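Local coordinates for protein N-acyl-D-glutamate deacylase (Bordetella bronchiseptica, PDB 3GIP) that hydrolyses N-acyl-D-glutamate to release D-glutamate and the carboxylate of its acyl group, as a zinc-dependent member of the amidohydrolase superfamily, at residues E5-I17 against H45-A59. Sequence-based numbering, arbitrary orientation.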
# COMPACT_ATOMS: atom_id res chain seq x y z
N GLU A 5 34.49 6.25 16.07
CA GLU A 5 33.81 7.41 15.42
C GLU A 5 32.44 7.61 16.05
O GLU A 5 31.67 6.66 16.20
CB GLU A 5 33.67 7.16 13.92
CG GLU A 5 33.26 8.39 13.12
CD GLU A 5 33.14 8.11 11.64
OE1 GLU A 5 34.09 7.52 11.07
OE2 GLU A 5 32.12 8.49 11.03
N LYS A 6 32.13 8.85 16.40
CA LYS A 6 30.85 9.17 17.03
C LYS A 6 29.65 8.73 16.20
O LYS A 6 29.63 8.88 14.97
CB LYS A 6 30.78 10.68 17.29
CG LYS A 6 29.62 11.10 18.17
CD LYS A 6 29.76 12.56 18.57
CE LYS A 6 28.67 12.98 19.55
NZ LYS A 6 28.87 14.38 20.02
N LEU A 7 28.65 8.17 16.87
CA LEU A 7 27.43 7.72 16.22
C LEU A 7 26.51 8.91 16.04
O LEU A 7 26.52 9.85 16.84
CB LEU A 7 26.72 6.67 17.09
CG LEU A 7 27.36 5.29 17.24
CD1 LEU A 7 26.62 4.51 18.31
CD2 LEU A 7 27.32 4.56 15.91
N ASP A 8 25.71 8.89 14.98
CA ASP A 8 24.77 9.97 14.72
C ASP A 8 23.53 9.78 15.57
O ASP A 8 22.87 10.75 15.97
CB ASP A 8 24.39 10.02 13.24
CG ASP A 8 25.54 10.46 12.36
OD1 ASP A 8 26.20 11.46 12.71
OD2 ASP A 8 25.78 9.81 11.32
N PHE A 9 23.21 8.53 15.87
CA PHE A 9 22.04 8.19 16.67
C PHE A 9 22.24 6.85 17.35
O PHE A 9 22.96 5.98 16.85
CB PHE A 9 20.81 8.10 15.75
CG PHE A 9 19.59 8.82 16.27
CD1 PHE A 9 19.08 9.91 15.59
CD2 PHE A 9 18.95 8.39 17.43
CE1 PHE A 9 17.93 10.57 16.04
CE2 PHE A 9 17.80 9.05 17.90
CZ PHE A 9 17.29 10.14 17.20
N LYS A 10 21.63 6.68 18.51
CA LYS A 10 21.69 5.41 19.21
C LYS A 10 20.39 5.24 19.97
O LYS A 10 19.85 6.20 20.53
CB LYS A 10 22.90 5.34 20.16
CG LYS A 10 22.80 6.15 21.45
CD LYS A 10 24.00 5.83 22.33
CE LYS A 10 23.96 6.55 23.66
NZ LYS A 10 25.12 6.18 24.53
N ILE A 11 19.85 4.03 19.93
CA ILE A 11 18.60 3.70 20.60
C ILE A 11 18.95 2.60 21.59
O ILE A 11 19.27 1.47 21.20
CB ILE A 11 17.56 3.20 19.59
CG1 ILE A 11 17.36 4.25 18.50
CG2 ILE A 11 16.25 2.89 20.30
CD1 ILE A 11 16.48 3.80 17.36
N THR A 12 18.89 2.93 22.88
CA THR A 12 19.28 1.98 23.91
C THR A 12 18.21 1.47 24.87
O THR A 12 17.12 2.04 24.99
CB THR A 12 20.41 2.59 24.76
OG1 THR A 12 20.77 1.67 25.80
CG2 THR A 12 19.95 3.90 25.38
N GLY A 13 18.55 0.38 25.56
CA GLY A 13 17.67 -0.21 26.55
C GLY A 13 16.46 -0.99 26.08
O GLY A 13 15.74 -1.57 26.90
N GLY A 14 16.22 -1.03 24.78
CA GLY A 14 15.06 -1.75 24.28
C GLY A 14 15.32 -3.17 23.81
O GLY A 14 16.42 -3.70 23.95
N TRP A 15 14.27 -3.78 23.27
CA TRP A 15 14.34 -5.14 22.75
C TRP A 15 14.23 -5.08 21.24
O TRP A 15 13.29 -4.50 20.69
CB TRP A 15 13.22 -6.01 23.33
CG TRP A 15 13.46 -6.37 24.76
CD1 TRP A 15 13.31 -5.57 25.85
CD2 TRP A 15 13.96 -7.62 25.25
NE1 TRP A 15 13.68 -6.24 27.00
CE2 TRP A 15 14.08 -7.50 26.66
CE3 TRP A 15 14.31 -8.84 24.65
CZ2 TRP A 15 14.55 -8.55 27.46
CZ3 TRP A 15 14.77 -9.88 25.45
CH2 TRP A 15 14.89 -9.73 26.84
N ILE A 16 15.20 -5.68 20.56
CA ILE A 16 15.22 -5.68 19.11
C ILE A 16 14.47 -6.83 18.45
O ILE A 16 14.69 -7.99 18.79
CB ILE A 16 16.67 -5.73 18.59
CG1 ILE A 16 17.44 -4.48 19.03
CG2 ILE A 16 16.68 -5.87 17.07
CD1 ILE A 16 17.00 -3.22 18.36
N ILE A 17 13.58 -6.48 17.54
CA ILE A 17 12.87 -7.47 16.73
C ILE A 17 13.36 -7.00 15.36
O ILE A 17 12.87 -6.01 14.81
CB ILE A 17 11.33 -7.35 16.86
CG1 ILE A 17 10.90 -7.85 18.24
CG2 ILE A 17 10.65 -8.17 15.76
CD1 ILE A 17 9.41 -8.01 18.42
N HIS A 45 28.79 4.41 24.40
CA HIS A 45 29.24 4.88 23.10
C HIS A 45 28.63 6.25 22.77
O HIS A 45 27.42 6.39 22.68
CB HIS A 45 28.86 3.86 22.02
CG HIS A 45 29.50 4.11 20.69
ND1 HIS A 45 29.42 3.21 19.64
CD2 HIS A 45 30.24 5.15 20.23
CE1 HIS A 45 30.08 3.69 18.60
NE2 HIS A 45 30.58 4.87 18.93
N PRO A 46 29.49 7.27 22.60
CA PRO A 46 29.02 8.63 22.29
C PRO A 46 28.15 8.69 21.03
O PRO A 46 28.40 7.97 20.06
CB PRO A 46 30.33 9.40 22.12
CG PRO A 46 31.24 8.72 23.09
CD PRO A 46 30.94 7.26 22.83
N ALA A 47 27.14 9.54 21.06
CA ALA A 47 26.23 9.71 19.93
C ALA A 47 25.66 11.13 19.92
O ALA A 47 25.47 11.74 20.97
CB ALA A 47 25.10 8.69 20.01
N ARG A 48 25.39 11.64 18.72
CA ARG A 48 24.84 12.98 18.58
C ARG A 48 23.41 13.04 19.11
O ARG A 48 23.00 14.03 19.71
CB ARG A 48 24.86 13.40 17.10
CG ARG A 48 26.26 13.56 16.53
CD ARG A 48 26.23 13.99 15.08
NE ARG A 48 27.56 14.30 14.57
CZ ARG A 48 28.55 13.42 14.46
NH1 ARG A 48 28.36 12.16 14.82
NH2 ARG A 48 29.73 13.80 13.98
N HIS A 49 22.65 11.97 18.88
CA HIS A 49 21.28 11.88 19.35
C HIS A 49 21.08 10.51 19.98
O HIS A 49 21.72 9.54 19.58
CB HIS A 49 20.29 12.03 18.19
CG HIS A 49 20.48 13.28 17.39
ND1 HIS A 49 21.40 13.38 16.37
CD2 HIS A 49 19.87 14.48 17.46
CE1 HIS A 49 21.35 14.60 15.85
NE2 HIS A 49 20.43 15.28 16.50
N ALA A 50 20.21 10.44 20.98
CA ALA A 50 19.97 9.17 21.65
C ALA A 50 18.55 9.04 22.17
O ALA A 50 17.97 10.00 22.69
CB ALA A 50 20.96 8.98 22.79
N TRP A 51 17.99 7.84 22.03
CA TRP A 51 16.64 7.55 22.50
C TRP A 51 16.69 6.42 23.52
O TRP A 51 17.45 5.46 23.36
CB TRP A 51 15.73 7.12 21.35
CG TRP A 51 15.23 8.23 20.47
CD1 TRP A 51 15.24 9.57 20.74
CD2 TRP A 51 14.60 8.08 19.20
NE1 TRP A 51 14.64 10.26 19.71
CE2 TRP A 51 14.24 9.37 18.75
CE3 TRP A 51 14.29 6.98 18.39
CZ2 TRP A 51 13.59 9.60 17.53
CZ3 TRP A 51 13.65 7.20 17.17
CH2 TRP A 51 13.30 8.50 16.76
N ASP A 52 15.87 6.53 24.56
CA ASP A 52 15.79 5.50 25.59
C ASP A 52 14.60 4.62 25.23
O ASP A 52 13.45 5.01 25.40
CB ASP A 52 15.58 6.14 26.96
CG ASP A 52 15.38 5.12 28.06
OD1 ASP A 52 15.58 3.91 27.81
OD2 ASP A 52 15.01 5.51 29.19
N ALA A 53 14.89 3.42 24.72
CA ALA A 53 13.85 2.49 24.33
C ALA A 53 13.50 1.47 25.41
O ALA A 53 12.95 0.41 25.11
CB ALA A 53 14.26 1.76 23.05
N SER A 54 13.82 1.79 26.66
CA SER A 54 13.51 0.89 27.76
C SER A 54 12.03 0.55 27.71
O SER A 54 11.19 1.44 27.56
CB SER A 54 13.84 1.54 29.11
OG SER A 54 15.24 1.73 29.26
N GLY A 55 11.71 -0.74 27.82
CA GLY A 55 10.32 -1.17 27.79
C GLY A 55 9.66 -1.06 26.43
O GLY A 55 8.43 -1.11 26.32
N LYS A 56 10.47 -0.94 25.37
CA LYS A 56 9.93 -0.82 24.02
C LYS A 56 10.59 -1.80 23.06
O LYS A 56 11.60 -2.43 23.38
CB LYS A 56 10.15 0.59 23.48
CG LYS A 56 9.80 1.71 24.44
CD LYS A 56 8.33 1.71 24.80
CE LYS A 56 8.02 2.85 25.77
NZ LYS A 56 8.44 4.17 25.21
N ILE A 57 9.99 -1.93 21.88
CA ILE A 57 10.51 -2.79 20.83
C ILE A 57 11.16 -1.86 19.81
O ILE A 57 10.63 -0.79 19.51
CB ILE A 57 9.39 -3.58 20.11
CG1 ILE A 57 8.78 -4.61 21.06
CG2 ILE A 57 9.94 -4.25 18.86
CD1 ILE A 57 9.74 -5.71 21.47
N VAL A 58 12.32 -2.27 19.30
CA VAL A 58 13.02 -1.50 18.29
C VAL A 58 12.99 -2.42 17.07
O VAL A 58 13.54 -3.51 17.08
CB VAL A 58 14.48 -1.22 18.72
CG1 VAL A 58 15.19 -0.42 17.64
CG2 VAL A 58 14.48 -0.47 20.04
N ALA A 59 12.31 -1.96 16.02
CA ALA A 59 12.14 -2.78 14.83
C ALA A 59 12.42 -2.02 13.54
O ALA A 59 12.61 -0.80 13.56
CB ALA A 59 10.71 -3.32 14.80
O HOH W 1 13.55 -2.82 27.79
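Phe9 turns the CE2-CZ edge of its ring onto the face of the five-membered ring of Trp51, a T-shaped pair with centroids 4.8 Å apart and planes at 72°. His49 CB sits over the centre of the Phe9 ring, 3.5 Å from its centroid, a CH-pi contact. The His49 and Phe9 planes are within 20° of parallel but slid apart, barely overlapping, and His49 ND1 donates to Asp8 O (3.0 Å), which lies in the imidazole plane. Ile11 runs alongside Trp51, and its CG2, anti to the backbone N, reaches Ala53 CB and Val58 CG2. Leu456 of strand 452-457 also packs on Phe9, Ile11 and Trp51.

On the other face, Lys10 stretches its methylenes over Ala47 and Ala50, whose small side chains let the chain lie close, and brings NZ to His45 O (3.0 Å); Leu42 O is a second acceptor. Leu7 CD1 lies over the His45 ring. At the chain's corner, Asp8 OD1 meets Arg48 NH1 at 3.1 Å from above the guanidinium plane, a purely electrostatic pairing, while Asp8 OD2 accepts from Asp33 N.

Strands 9-12 and 50-52 are parallel, at 11°. The register then shifts by two at Gly13, whose phi is positive, and Gly14, where a CB would strike Ala53 CB. Strand 50-52 edges a four-stranded sheet, consistent with the amidohydrolase beta-sandwich; strand 57-64, paired with 15-16, continues into the TIM barrel beside 87-92.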